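PDB 1UES: superoxide dismutase from Porphyromonas gingivalis, which destroys toxic superoxide radicals by converting them into oxygen and hydrogen peroxide at a manganese or iron ion bound in each subunit of a homodimer. Local coordinates for residues L8-D13 against Q80-K85; N54-V57 against G63-N66; G91-A96 against V182-V187; A114-F119 against D173-L178; S135-P140 against K148-L153. The protein carries 1 engineered substitution. All coordinates share one frame; numbering follows the deposited sequence.

Contact 1. Residues L8-D13 against Q80-K85; sequences LPYAVD and QFRPGK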
# COMPACT_ATOMS: atom_id res chain seq x y z
N LEU A 8 -17.22 -12.53 11.76
CA LEU A 8 -16.10 -13.47 11.78
C LEU A 8 -16.52 -14.80 12.39
O LEU A 8 -17.31 -14.83 13.32
CB LEU A 8 -14.94 -12.89 12.56
CG LEU A 8 -14.34 -11.64 11.94
CD1 LEU A 8 -13.36 -11.07 12.93
CD2 LEU A 8 -13.66 -11.97 10.60
N PRO A 9 -15.99 -15.92 11.86
CA PRO A 9 -16.30 -17.27 12.33
C PRO A 9 -15.51 -17.70 13.56
O PRO A 9 -15.58 -18.86 13.97
CB PRO A 9 -15.99 -18.16 11.12
CG PRO A 9 -15.08 -17.37 10.25
CD PRO A 9 -15.05 -15.94 10.72
N TYR A 10 -14.81 -16.74 14.15
CA TYR A 10 -13.99 -16.97 15.35
C TYR A 10 -13.91 -15.68 16.18
O TYR A 10 -14.28 -14.61 15.71
CB TYR A 10 -12.58 -17.40 14.93
CG TYR A 10 -12.03 -16.61 13.77
CD1 TYR A 10 -11.51 -15.32 13.96
CD2 TYR A 10 -12.05 -17.14 12.49
CE1 TYR A 10 -11.04 -14.58 12.90
CE2 TYR A 10 -11.57 -16.41 11.41
CZ TYR A 10 -11.07 -15.12 11.62
OH TYR A 10 -10.71 -14.35 10.55
N ALA A 11 -13.44 -15.80 17.42
CA ALA A 11 -13.31 -14.68 18.33
C ALA A 11 -12.25 -13.73 17.76
O ALA A 11 -11.33 -14.19 17.07
CB ALA A 11 -12.87 -15.19 19.70
N VAL A 12 -12.37 -12.43 18.04
CA VAL A 12 -11.41 -11.47 17.48
C VAL A 12 -9.96 -11.66 17.89
O VAL A 12 -9.07 -11.09 17.24
CB VAL A 12 -11.80 -10.01 17.75
CG1 VAL A 12 -13.16 -9.73 17.13
CG2 VAL A 12 -11.80 -9.73 19.24
N ASP A 13 -9.70 -12.43 18.94
CA ASP A 13 -8.32 -12.65 19.36
C ASP A 13 -7.86 -14.06 18.99
O ASP A 13 -6.77 -14.48 19.36
CB ASP A 13 -8.19 -12.43 20.88
CG ASP A 13 -8.97 -13.46 21.71
OD1 ASP A 13 -9.87 -14.13 21.16
OD2 ASP A 13 -8.68 -13.61 22.93
N GLN A 80 -10.78 -17.89 5.85
CA GLN A 80 -9.96 -19.07 5.63
C GLN A 80 -9.07 -19.41 6.81
O GLN A 80 -8.37 -20.42 6.76
CB GLN A 80 -9.09 -18.90 4.38
CG GLN A 80 -7.94 -17.92 4.61
CD GLN A 80 -7.37 -17.27 3.36
OE1 GLN A 80 -7.75 -17.56 2.21
NE2 GLN A 80 -6.42 -16.38 3.58
N PHE A 81 -9.12 -18.59 7.84
CA PHE A 81 -8.27 -18.78 9.03
C PHE A 81 -9.02 -19.33 10.23
O PHE A 81 -10.20 -19.05 10.41
CB PHE A 81 -7.64 -17.43 9.44
CG PHE A 81 -6.76 -16.80 8.39
CD1 PHE A 81 -5.78 -17.54 7.74
CD2 PHE A 81 -6.89 -15.45 8.09
CE1 PHE A 81 -4.94 -16.93 6.79
CE2 PHE A 81 -6.06 -14.83 7.16
CZ PHE A 81 -5.08 -15.56 6.51
N ARG A 82 -8.31 -20.10 11.06
CA ARG A 82 -8.85 -20.65 12.28
C ARG A 82 -7.73 -20.99 13.23
O ARG A 82 -6.61 -21.24 12.80
CB ARG A 82 -9.61 -21.97 12.04
CG ARG A 82 -10.91 -21.85 11.24
CD ARG A 82 -12.00 -21.17 12.05
NE ARG A 82 -13.31 -21.34 11.41
CZ ARG A 82 -13.65 -20.79 10.25
NH1 ARG A 82 -12.77 -20.03 9.59
NH2 ARG A 82 -14.85 -21.02 9.73
N PRO A 83 -8.01 -20.93 14.54
CA PRO A 83 -6.97 -21.28 15.51
C PRO A 83 -6.97 -22.82 15.57
O PRO A 83 -7.94 -23.47 15.15
CB PRO A 83 -7.49 -20.67 16.81
CG PRO A 83 -8.98 -20.72 16.67
CD PRO A 83 -9.26 -20.50 15.19
N GLY A 84 -5.89 -23.39 16.09
CA GLY A 84 -5.77 -24.83 16.21
C GLY A 84 -5.72 -25.57 14.89
O GLY A 84 -6.04 -26.76 14.82
N LYS A 85 -5.32 -24.87 13.84
CA LYS A 85 -5.27 -25.49 12.52
C LYS A 85 -3.89 -25.40 11.90
O LYS A 85 -2.90 -25.71 12.54
CB LYS A 85 -6.32 -24.86 11.61
CG LYS A 85 -7.74 -25.31 11.94
CD LYS A 85 -8.03 -26.66 11.34
CE LYS A 85 -9.52 -26.91 11.29
NZ LYS A 85 -10.15 -26.58 12.60
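In the alpha-hairpin domain, the loop that leads into helix 21-42 lies against the linker that leaves helix 62-79, and Pro9 and Tyr10 of the first meet Phe81 and Arg82 of the second. Pro9 crosses the arginine at about a right angle, with its ring laid over one face of the guanidinium: CB is 3.4 Å from Arg82 NH2, and CG is 3.6 Å from Arg82 NH1. The arginine chain bends at its second torsion (chi2 -71°), turning its head back to the carbonyl of the preceding residue. There NH1 donates to Phe81 O at 2.9 Å, with an N-H...O angle of 162°. That oxygen lies close to the guanidinium plane, although the donor stands well above the carbonyl plane. A second acceptor for NH1, Thr79 O, should help fix the rotation of the group whose face Pro9 covers.

Tyr10 comes in beside this, its ring plane inclined to the guanidinium by 56°. Its CE2 approaches Phe81 O to 3.1 Å, while CD2 packs 4.1 Å from Arg82 CD. The hydroxyl runs on past these residues and hydrogen bonds Phe78 O, at the end of the helix. Arg82 also touches Ile186 of helix 184-190. The arrangement belongs to the iron/manganese superoxide dismutase fold, in which this linker passes from the N-terminal helical hairpin to the C-terminal domain.

Contact 2. Residues N54-V57 against G63-N66; sequences NTIV and GIFN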
# COMPACT_ATOMS: atom_id res chain seq x y z
N ASN A 54 -19.80 -11.17 -6.41
CA ASN A 54 -19.01 -11.82 -7.42
C ASN A 54 -19.18 -11.22 -8.82
O ASN A 54 -18.22 -11.07 -9.58
CB ASN A 54 -19.39 -13.29 -7.44
CG ASN A 54 -18.21 -14.17 -7.59
OD1 ASN A 54 -18.05 -14.83 -8.62
ND2 ASN A 54 -17.35 -14.19 -6.58
N THR A 55 -20.42 -10.86 -9.17
CA THR A 55 -20.69 -10.26 -10.48
C THR A 55 -20.02 -8.90 -10.57
O THR A 55 -19.43 -8.54 -11.58
CB THR A 55 -22.22 -10.09 -10.69
OG1 THR A 55 -22.83 -11.39 -10.75
CG2 THR A 55 -22.53 -9.32 -11.97
N ILE A 56 -20.10 -8.12 -9.50
CA ILE A 56 -19.47 -6.82 -9.54
C ILE A 56 -17.95 -6.93 -9.71
O ILE A 56 -17.34 -6.13 -10.41
CB ILE A 56 -19.79 -6.00 -8.27
CG1 ILE A 56 -21.31 -5.87 -8.12
CG2 ILE A 56 -19.14 -4.64 -8.36
CD1 ILE A 56 -21.74 -5.31 -6.75
N VAL A 57 -17.32 -7.90 -9.05
CA VAL A 57 -15.88 -8.04 -9.17
C VAL A 57 -15.48 -8.51 -10.58
O VAL A 57 -14.44 -8.12 -11.08
CB VAL A 57 -15.29 -9.03 -8.12
CG1 VAL A 57 -13.76 -9.15 -8.31
CG2 VAL A 57 -15.58 -8.53 -6.69
N GLY A 63 -13.45 2.92 -9.22
CA GLY A 63 -13.71 2.93 -7.78
C GLY A 63 -14.59 1.79 -7.32
O GLY A 63 -14.40 1.24 -6.23
N ILE A 64 -15.59 1.46 -8.14
CA ILE A 64 -16.49 0.36 -7.82
C ILE A 64 -15.68 -0.92 -7.76
O ILE A 64 -15.79 -1.67 -6.78
CB ILE A 64 -17.63 0.27 -8.85
CG1 ILE A 64 -18.57 1.44 -8.62
CG2 ILE A 64 -18.37 -1.05 -8.69
CD1 ILE A 64 -19.65 1.59 -9.68
N PHE A 65 -14.83 -1.16 -8.75
CA PHE A 65 -14.05 -2.36 -8.71
C PHE A 65 -13.12 -2.37 -7.49
O PHE A 65 -12.98 -3.39 -6.85
CB PHE A 65 -13.18 -2.56 -9.94
CG PHE A 65 -12.28 -3.76 -9.82
CD1 PHE A 65 -12.80 -5.05 -9.97
CD2 PHE A 65 -10.94 -3.62 -9.46
CE1 PHE A 65 -12.00 -6.17 -9.75
CE2 PHE A 65 -10.15 -4.74 -9.25
CZ PHE A 65 -10.67 -6.01 -9.39
N ASN A 66 -12.47 -1.24 -7.20
CA ASN A 66 -11.55 -1.20 -6.05
C ASN A 66 -12.24 -1.61 -4.76
O ASN A 66 -11.67 -2.36 -3.94
CB ASN A 66 -10.92 0.20 -5.92
CG ASN A 66 -9.93 0.51 -7.03
OD1 ASN A 66 -9.43 -0.41 -7.68
ND2 ASN A 66 -9.65 1.81 -7.27
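Phe65 reaches across to Val57, and its side chain can be followed outward from the backbone of helix 62-79. From CB the chain swings so that CG stands anti to the backbone N (chi1 175°), which sends the ring toward helix 53-59. On the side facing that helix, CD1 lies 3.7 Å from Val57 O. One atom further out, CE1 comes to 3.4 Å from the same oxygen, which sits at the ring edge and in its plane. CE1 also meets the valine side chain, 3.7 Å from Val57 CG1, and the two side chains run at a slant to each other. Beyond these segments the ring takes part in a cation-pi interaction with Arg147 and touches Ser60 in the turn between the two helices.

One residue back on each helix, Ile56 CG2 and Ile64 CG2 face each other at 3.7 Å, the two side chains crossing at about a right angle. Ala68, a turn further along helix 62-79, packs against both Ile56 and Val57. Both helices belong to the N-terminal alpha-hairpin domain of the iron/manganese superoxide dismutase family, and the Phe65 side chain is about 14 Å from the manganese ion.

The chemistry is therefore mostly dispersion between methyl groups and an aromatic rim. The one polar touch, aromatic C-H edge to carbonyl oxygen, is electrostatically favourable but should be mild, so close fit rather than directed bonding carries the corner between helices 53-59 and 62-79.

Contact 3. Residues G91-A96 against V182-V187; sequences GKLGEA and VDWDIV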
# COMPACT_ATOMS: atom_id res chain seq x y z
N GLY A 91 -6.16 -34.41 0.86
CA GLY A 91 -7.16 -34.64 -0.16
C GLY A 91 -6.68 -34.28 -1.55
O GLY A 91 -5.48 -34.35 -1.86
N LYS A 92 -7.61 -33.86 -2.40
CA LYS A 92 -7.26 -33.51 -3.76
C LYS A 92 -6.38 -32.27 -3.82
O LYS A 92 -5.48 -32.17 -4.65
CB LYS A 92 -8.51 -33.29 -4.59
CG LYS A 92 -9.48 -32.37 -3.93
CD LYS A 92 -10.87 -32.59 -4.48
CE LYS A 92 -11.21 -31.52 -5.51
NZ LYS A 92 -12.63 -31.07 -5.36
N LEU A 93 -6.65 -31.31 -2.95
CA LEU A 93 -5.82 -30.10 -2.96
C LEU A 93 -4.39 -30.46 -2.56
O LEU A 93 -3.44 -30.04 -3.21
CB LEU A 93 -6.38 -29.04 -2.00
CG LEU A 93 -5.55 -27.75 -2.06
CD1 LEU A 93 -5.44 -27.25 -3.49
CD2 LEU A 93 -6.23 -26.72 -1.17
N GLY A 94 -4.24 -31.24 -1.50
CA GLY A 94 -2.91 -31.63 -1.08
C GLY A 94 -2.15 -32.34 -2.19
O GLY A 94 -0.99 -32.05 -2.45
N GLU A 95 -2.82 -33.27 -2.87
CA GLU A 95 -2.20 -33.99 -3.97
C GLU A 95 -1.92 -33.08 -5.17
O GLU A 95 -0.91 -33.25 -5.85
CB GLU A 95 -3.08 -35.18 -4.38
CG GLU A 95 -3.38 -36.15 -3.23
CD GLU A 95 -2.22 -37.08 -2.89
OE1 GLU A 95 -1.40 -36.74 -2.00
OE2 GLU A 95 -2.12 -38.17 -3.51
N ALA A 96 -2.81 -32.11 -5.41
CA ALA A 96 -2.64 -31.18 -6.53
C ALA A 96 -1.42 -30.30 -6.27
O ALA A 96 -0.67 -30.00 -7.19
CB ALA A 96 -3.90 -30.32 -6.70
N VAL A 182 -3.85 -21.04 8.67
CA VAL A 182 -4.65 -21.44 7.52
C VAL A 182 -5.44 -22.70 7.87
O VAL A 182 -4.88 -23.68 8.36
CB VAL A 182 -3.74 -21.73 6.30
CG1 VAL A 182 -4.54 -22.37 5.16
CG2 VAL A 182 -3.12 -20.43 5.82
N ASP A 183 -6.74 -22.68 7.62
CA ASP A 183 -7.57 -23.87 7.85
C ASP A 183 -7.66 -24.53 6.48
O ASP A 183 -8.43 -24.10 5.62
CB ASP A 183 -8.95 -23.48 8.34
CG ASP A 183 -9.81 -24.70 8.65
OD1 ASP A 183 -10.79 -24.56 9.40
OD2 ASP A 183 -9.48 -25.78 8.13
N TRP A 184 -6.86 -25.57 6.26
CA TRP A 184 -6.88 -26.22 4.96
C TRP A 184 -8.21 -26.88 4.60
O TRP A 184 -8.48 -27.10 3.42
CB TRP A 184 -5.72 -27.21 4.83
CG TRP A 184 -4.42 -26.46 4.65
CD1 TRP A 184 -3.48 -26.21 5.62
CD2 TRP A 184 -3.97 -25.77 3.47
NE1 TRP A 184 -2.49 -25.40 5.12
CE2 TRP A 184 -2.76 -25.11 3.80
CE3 TRP A 184 -4.48 -25.64 2.17
CZ2 TRP A 184 -2.05 -24.34 2.88
CZ3 TRP A 184 -3.77 -24.86 1.24
CH2 TRP A 184 -2.56 -24.22 1.61
N ASP A 185 -9.04 -27.16 5.60
CA ASP A 185 -10.35 -27.76 5.32
C ASP A 185 -11.20 -26.76 4.57
O ASP A 185 -11.98 -27.13 3.69
CB ASP A 185 -11.04 -28.15 6.62
CG ASP A 185 -10.33 -29.29 7.32
OD1 ASP A 185 -9.92 -30.24 6.62
OD2 ASP A 185 -10.17 -29.22 8.56
N ILE A 186 -11.04 -25.48 4.90
CA ILE A 186 -11.80 -24.45 4.22
C ILE A 186 -11.22 -24.20 2.83
O ILE A 186 -11.95 -24.11 1.86
CB ILE A 186 -11.81 -23.15 5.05
CG1 ILE A 186 -12.53 -23.43 6.37
CG2 ILE A 186 -12.46 -22.00 4.26
CD1 ILE A 186 -12.23 -22.46 7.48
N VAL A 187 -9.90 -24.11 2.72
CA VAL A 187 -9.32 -23.89 1.41
C VAL A 187 -9.68 -25.04 0.49
O VAL A 187 -10.08 -24.84 -0.66
CB VAL A 187 -7.78 -23.75 1.49
CG1 VAL A 187 -7.19 -23.54 0.09
CG2 VAL A 187 -7.41 -22.60 2.41
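Val187, which packs on Leu93, is tied into the first turn of its helix through Asp183 O. That oxygen takes Val187 N at 3.3 Å and, more weakly, Ile186 N at 3.0 Å. The side chain of the same aspartate caps the helix: Asp185 N donates to Asp183 OD2 at 2.9 Å, a bent bond of 137° that meets the carboxylate on its anti side, 30° out of plane. Asp183 is thus the N-cap of helix 184-190, and the turn it holds presents Trp184 and Val187 to the neighbouring helix.

Leu93, on helix 91-101, comes in from the other side. With chi1 at -177° its side chain extends away from its backbone N, which carries the isobutyl end out toward the C-terminal helix. A single methyl, CD2, does the touching. It sits 3.6 Å from Val187 CG1 and 3.9 Å from Trp184 CZ3, meeting the indole at the edge of its six-membered ring and near the ring plane, with the two side chains crossing at about a right angle.

This is core packing of the C-terminal domain, where the domain's first helix meets the chain's last one; the latter also packs on strand 151-157, Leu154 touching both Trp184 and Val187. Val182, in the loop just before the cap, sets CG1 3.5 Å above one indole face, toward its rim, and the ring of Phe104 meets the tryptophan with its plane roughly perpendicular.

Contact 4. Residues A114-F119 against D173-L178; sequences AGTTLF and DHLKDL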
# COMPACT_ATOMS: atom_id res chain seq x y z
N ALA A 114 6.38 -14.85 -3.83
CA ALA A 114 5.48 -14.03 -4.63
C ALA A 114 4.91 -12.89 -3.78
O ALA A 114 4.74 -11.76 -4.25
CB ALA A 114 4.35 -14.90 -5.17
N GLY A 115 4.61 -13.20 -2.52
CA GLY A 115 4.06 -12.19 -1.63
C GLY A 115 5.07 -11.13 -1.25
O GLY A 115 4.76 -9.94 -1.21
N THR A 116 6.30 -11.58 -1.00
CA THR A 116 7.37 -10.67 -0.62
C THR A 116 7.80 -9.76 -1.78
O THR A 116 8.11 -8.58 -1.54
CB THR A 116 8.60 -11.47 -0.11
OG1 THR A 116 8.25 -12.18 1.09
CG2 THR A 116 9.74 -10.53 0.22
N THR A 117 7.81 -10.28 -3.01
CA THR A 117 8.24 -9.49 -4.15
C THR A 117 7.15 -8.63 -4.80
O THR A 117 7.41 -7.92 -5.76
CB THR A 117 8.91 -10.35 -5.25
OG1 THR A 117 7.97 -11.29 -5.77
CG2 THR A 117 10.15 -11.09 -4.69
N LEU A 118 5.92 -8.69 -4.28
CA LEU A 118 4.86 -7.86 -4.84
C LEU A 118 5.12 -6.42 -4.37
O LEU A 118 5.10 -6.13 -3.16
CB LEU A 118 3.49 -8.36 -4.34
CG LEU A 118 2.23 -7.84 -5.06
CD1 LEU A 118 1.08 -8.80 -4.81
CD2 LEU A 118 1.87 -6.47 -4.54
N PHE A 119 5.37 -5.52 -5.31
CA PHE A 119 5.69 -4.14 -4.93
C PHE A 119 4.45 -3.33 -4.64
O PHE A 119 3.52 -3.28 -5.46
CB PHE A 119 6.49 -3.47 -6.03
CG PHE A 119 7.07 -2.16 -5.63
CD1 PHE A 119 8.08 -2.10 -4.67
CD2 PHE A 119 6.59 -0.97 -6.17
CE1 PHE A 119 8.61 -0.87 -4.28
CE2 PHE A 119 7.11 0.26 -5.78
CZ PHE A 119 8.12 0.31 -4.84
N ASP A 173 8.32 -12.26 7.30
CA ASP A 173 8.09 -12.95 8.56
C ASP A 173 6.58 -13.14 8.78
O ASP A 173 6.16 -14.17 9.30
CB ASP A 173 8.72 -12.20 9.75
CG ASP A 173 10.25 -12.25 9.72
OD1 ASP A 173 10.83 -13.05 8.94
OD2 ASP A 173 10.88 -11.46 10.47
N HIS A 174 5.77 -12.16 8.38
CA HIS A 174 4.33 -12.27 8.53
C HIS A 174 3.81 -13.40 7.66
O HIS A 174 2.98 -14.19 8.10
CB HIS A 174 3.64 -10.98 8.11
CG HIS A 174 2.14 -11.10 8.04
ND1 HIS A 174 1.34 -11.20 9.15
CD2 HIS A 174 1.31 -11.02 6.97
CE1 HIS A 174 0.07 -11.17 8.77
NE2 HIS A 174 0.03 -11.07 7.45
N LEU A 175 4.29 -13.46 6.42
CA LEU A 175 3.83 -14.50 5.51
C LEU A 175 4.18 -15.87 6.04
O LEU A 175 3.37 -16.81 5.97
CB LEU A 175 4.44 -14.30 4.13
CG LEU A 175 4.06 -12.96 3.46
CD1 LEU A 175 4.48 -12.99 2.00
CD2 LEU A 175 2.54 -12.70 3.56
N LYS A 176 5.39 -15.99 6.59
CA LYS A 176 5.78 -17.30 7.11
C LYS A 176 4.84 -17.73 8.25
O LYS A 176 4.51 -18.92 8.37
CB LYS A 176 7.27 -17.29 7.51
CG LYS A 176 7.57 -16.83 8.90
CD LYS A 176 8.90 -16.05 8.95
CE LYS A 176 9.21 -15.60 10.37
NZ LYS A 176 7.95 -15.46 11.14
N ASP A 177 4.37 -16.78 9.06
CA ASP A 177 3.47 -17.08 10.16
C ASP A 177 2.04 -17.33 9.71
O ASP A 177 1.30 -17.98 10.41
CB ASP A 177 3.44 -15.94 11.19
CG ASP A 177 4.65 -15.92 12.11
OD1 ASP A 177 5.24 -17.01 12.36
OD2 ASP A 177 5.01 -14.82 12.58
N LEU A 178 1.64 -16.83 8.55
CA LEU A 178 0.26 -17.03 8.14
C LEU A 178 -0.07 -18.48 7.97
O LEU A 178 -1.20 -18.90 8.17
CB LEU A 178 -0.02 -16.28 6.83
CG LEU A 178 -0.25 -14.78 6.95
CD1 LEU A 178 -0.42 -14.23 5.51
CD2 LEU A 178 -1.48 -14.47 7.83
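Leu175 points its CG away from its own carbonyl carbon (chi1 -61°) and then runs on extended (chi2 -169°), which pushes CD1 straight at the backbone of Gly115. The methyl stops 3.7 Å from Gly115 CA and 3.8 Å from Thr116 N, so it rests mainly on main chain. Gly115 has no side chain to stand in the way, and the helices draw close, with their nearest CA atoms, those of Gly115 and Leu175, 7.5 Å apart. Alongside, Thr116 OG1 passes 4.0 Å from Leu175 CD1; its polar partner lies one turn back, at Asn112 O.

Here the last turn of helix 104-116 meets helix 171-178 within the C-terminal domain. Phe156 and Val158, flanking the metal ligand Asp157, also touch Leu175, whose side chain is about 11 Å from the manganese ion.

On the far side of helix 171-178, Asp173 O is gripped twice, by Asp177 N at 3.2 Å and by Lys176 NZ at 2.9 Å, the two donors arriving from opposite faces of the carbonyl plane. The lysine ammonium also makes a salt bridge to Asp177 OD2 at 3.3 Å, and that oxygen is hydrogen-bonded by Tyr167 as well.

Contact 5. Residues S135-P140 against K148-L153; sequences SIEKEP and KGLNPL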
# COMPACT_ATOMS: atom_id res chain seq x y z
N SER A 135 -2.28 -22.06 -9.83
CA SER A 135 -1.38 -20.99 -10.20
C SER A 135 -1.24 -20.04 -9.03
O SER A 135 -2.14 -19.93 -8.21
CB SER A 135 -1.91 -20.21 -11.40
OG SER A 135 -3.18 -19.61 -11.14
N ILE A 136 -0.10 -19.38 -8.97
CA ILE A 136 0.11 -18.38 -7.93
C ILE A 136 -0.06 -17.08 -8.70
O ILE A 136 0.63 -16.84 -9.70
CB ILE A 136 1.50 -18.48 -7.32
CG1 ILE A 136 1.63 -19.83 -6.61
CG2 ILE A 136 1.76 -17.27 -6.41
CD1 ILE A 136 2.89 -20.03 -5.83
N GLU A 137 -1.01 -16.25 -8.27
CA GLU A 137 -1.29 -14.99 -8.93
C GLU A 137 -0.92 -13.81 -8.04
O GLU A 137 -1.26 -13.78 -6.88
CB GLU A 137 -2.79 -14.90 -9.26
CG GLU A 137 -3.34 -16.08 -10.02
CD GLU A 137 -2.97 -16.05 -11.49
OE1 GLU A 137 -2.61 -14.96 -12.01
OE2 GLU A 137 -3.03 -17.12 -12.13
N LYS A 138 -0.20 -12.84 -8.60
CA LYS A 138 0.15 -11.64 -7.84
C LYS A 138 -0.88 -10.59 -8.27
O LYS A 138 -0.98 -10.24 -9.45
CB LYS A 138 1.57 -11.18 -8.18
CG LYS A 138 2.67 -12.04 -7.54
CD LYS A 138 4.03 -11.67 -8.09
CE LYS A 138 4.60 -10.47 -7.36
NZ LYS A 138 4.73 -9.28 -8.26
N GLU A 139 -1.66 -10.10 -7.30
CA GLU A 139 -2.72 -9.15 -7.61
C GLU A 139 -2.50 -7.79 -6.95
O GLU A 139 -2.74 -7.61 -5.75
CB GLU A 139 -4.07 -9.73 -7.15
CG GLU A 139 -4.48 -10.99 -7.87
CD GLU A 139 -5.00 -10.70 -9.26
OE1 GLU A 139 -4.93 -9.53 -9.70
OE2 GLU A 139 -5.47 -11.64 -9.93
N PRO A 140 -2.02 -6.82 -7.74
CA PRO A 140 -1.80 -5.50 -7.14
C PRO A 140 -3.12 -4.87 -6.69
O PRO A 140 -4.19 -5.07 -7.29
CB PRO A 140 -1.15 -4.68 -8.24
CG PRO A 140 -0.67 -5.72 -9.27
CD PRO A 140 -1.63 -6.86 -9.16
N LYS A 148 -10.31 -12.98 -13.80
CA LYS A 148 -9.69 -13.76 -14.88
C LYS A 148 -10.40 -15.10 -15.10
O LYS A 148 -9.91 -15.96 -15.82
CB LYS A 148 -8.24 -14.05 -14.51
CG LYS A 148 -7.22 -13.34 -15.35
CD LYS A 148 -5.82 -13.75 -14.91
CE LYS A 148 -5.77 -14.10 -13.43
NZ LYS A 148 -5.58 -12.87 -12.61
N GLY A 149 -11.54 -15.29 -14.45
CA GLY A 149 -12.28 -16.53 -14.58
C GLY A 149 -11.77 -17.66 -13.70
O GLY A 149 -12.31 -18.76 -13.71
N LEU A 150 -10.74 -17.38 -12.90
CA LEU A 150 -10.13 -18.38 -12.02
C LEU A 150 -10.83 -18.49 -10.67
O LEU A 150 -11.56 -17.57 -10.25
CB LEU A 150 -8.66 -18.04 -11.79
CG LEU A 150 -7.80 -18.16 -13.04
CD1 LEU A 150 -6.39 -17.68 -12.77
CD2 LEU A 150 -7.78 -19.61 -13.48
N ASN A 151 -10.59 -19.62 -10.00
CA ASN A 151 -11.17 -19.91 -8.71
C ASN A 151 -10.22 -19.51 -7.60
O ASN A 151 -9.15 -20.08 -7.48
CB ASN A 151 -11.43 -21.41 -8.60
CG ASN A 151 -12.26 -21.76 -7.42
OD1 ASN A 151 -13.26 -21.10 -7.15
ND2 ASN A 151 -11.87 -22.81 -6.71
N PRO A 152 -10.61 -18.55 -6.74
CA PRO A 152 -9.73 -18.10 -5.64
C PRO A 152 -9.71 -19.07 -4.46
O PRO A 152 -10.74 -19.25 -3.80
CB PRO A 152 -10.32 -16.74 -5.26
CG PRO A 152 -11.80 -16.90 -5.54
CD PRO A 152 -11.90 -17.83 -6.75
N LEU A 153 -8.55 -19.65 -4.14
CA LEU A 153 -8.47 -20.63 -3.07
C LEU A 153 -7.89 -20.16 -1.75
O LEU A 153 -8.46 -20.39 -0.69
CB LEU A 153 -7.66 -21.85 -3.51
CG LEU A 153 -8.00 -22.42 -4.89
CD1 LEU A 153 -7.10 -23.61 -5.15
CD2 LEU A 153 -9.46 -22.85 -4.91
O HOH W 1 -7.20 -10.96 -12.01
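Lys148 and Glu139 come at each other from opposite directions, while Glu137 leans in obliquely beside them. The lysine NZ and Glu139 OE2 are 3.0 Å apart, a salt bridge whose hydrogen bond is weak. A water lies against the pair, 2.6 Å from Lys148 NZ and 2.8 Å from Glu139 OE2. The second carboxylate is a looser partner: Glu137 OE1 is 3.7 Å from Lys148 NZ, a long salt bridge, and marginally nearer, at 3.6 Å, to Lys148 CE. Bends at chi3 and chi4 bring the ammonium between the two acids, where one positive charge would be expected to ease the repulsion of two negative ones.

Glu137 also bends, at chi2 (-77°), so that its side chain and that of Leu150 cross at about a right angle and OE2 comes to 3.5 Å from Leu150 CD1. Ser135 OG donates to that same OE2 at 2.7 Å, and OE2 receives it on its anti lone pair, away from OE1. This bond should steady the rotation of the carboxylate, and the serine oxygen itself lies 4.1 Å from Leu150 CD1.

Strands 134-140 and 151-157 are the outer members of a three-stranded antiparallel sheet, with strand 122-128 between them and bonded to both. The acids of strand 134-140 reach Lys148 and Leu150, in the approach to strand 151-157, on the face of the sheet beside Trp125, while Ile136 turns to helix 104-116.

In the fold
From the N terminus, the loop 8-13 waits until 80-85 to close contact 1, and that long excursion, mostly helical, contains contact 2, the short corner between helices 53-59 and 62-79. Contact 3 opens after contact 1 has closed, and by joining 91-96 to 182-187 it spans most of the C-terminal domain. Contact 4 is nested within it and contact 5 within contact 4, so three loops lie one inside another along the chain. Contacts 4 and 5 touch where Lys138 and Ile136 meet 114-118; contacts 3 and 5 meet at Val187 and Leu153. Contact 1 reaches contact 3 through Gln80 and Arg82, linking the two domains, while contact 2 stands apart from the other four.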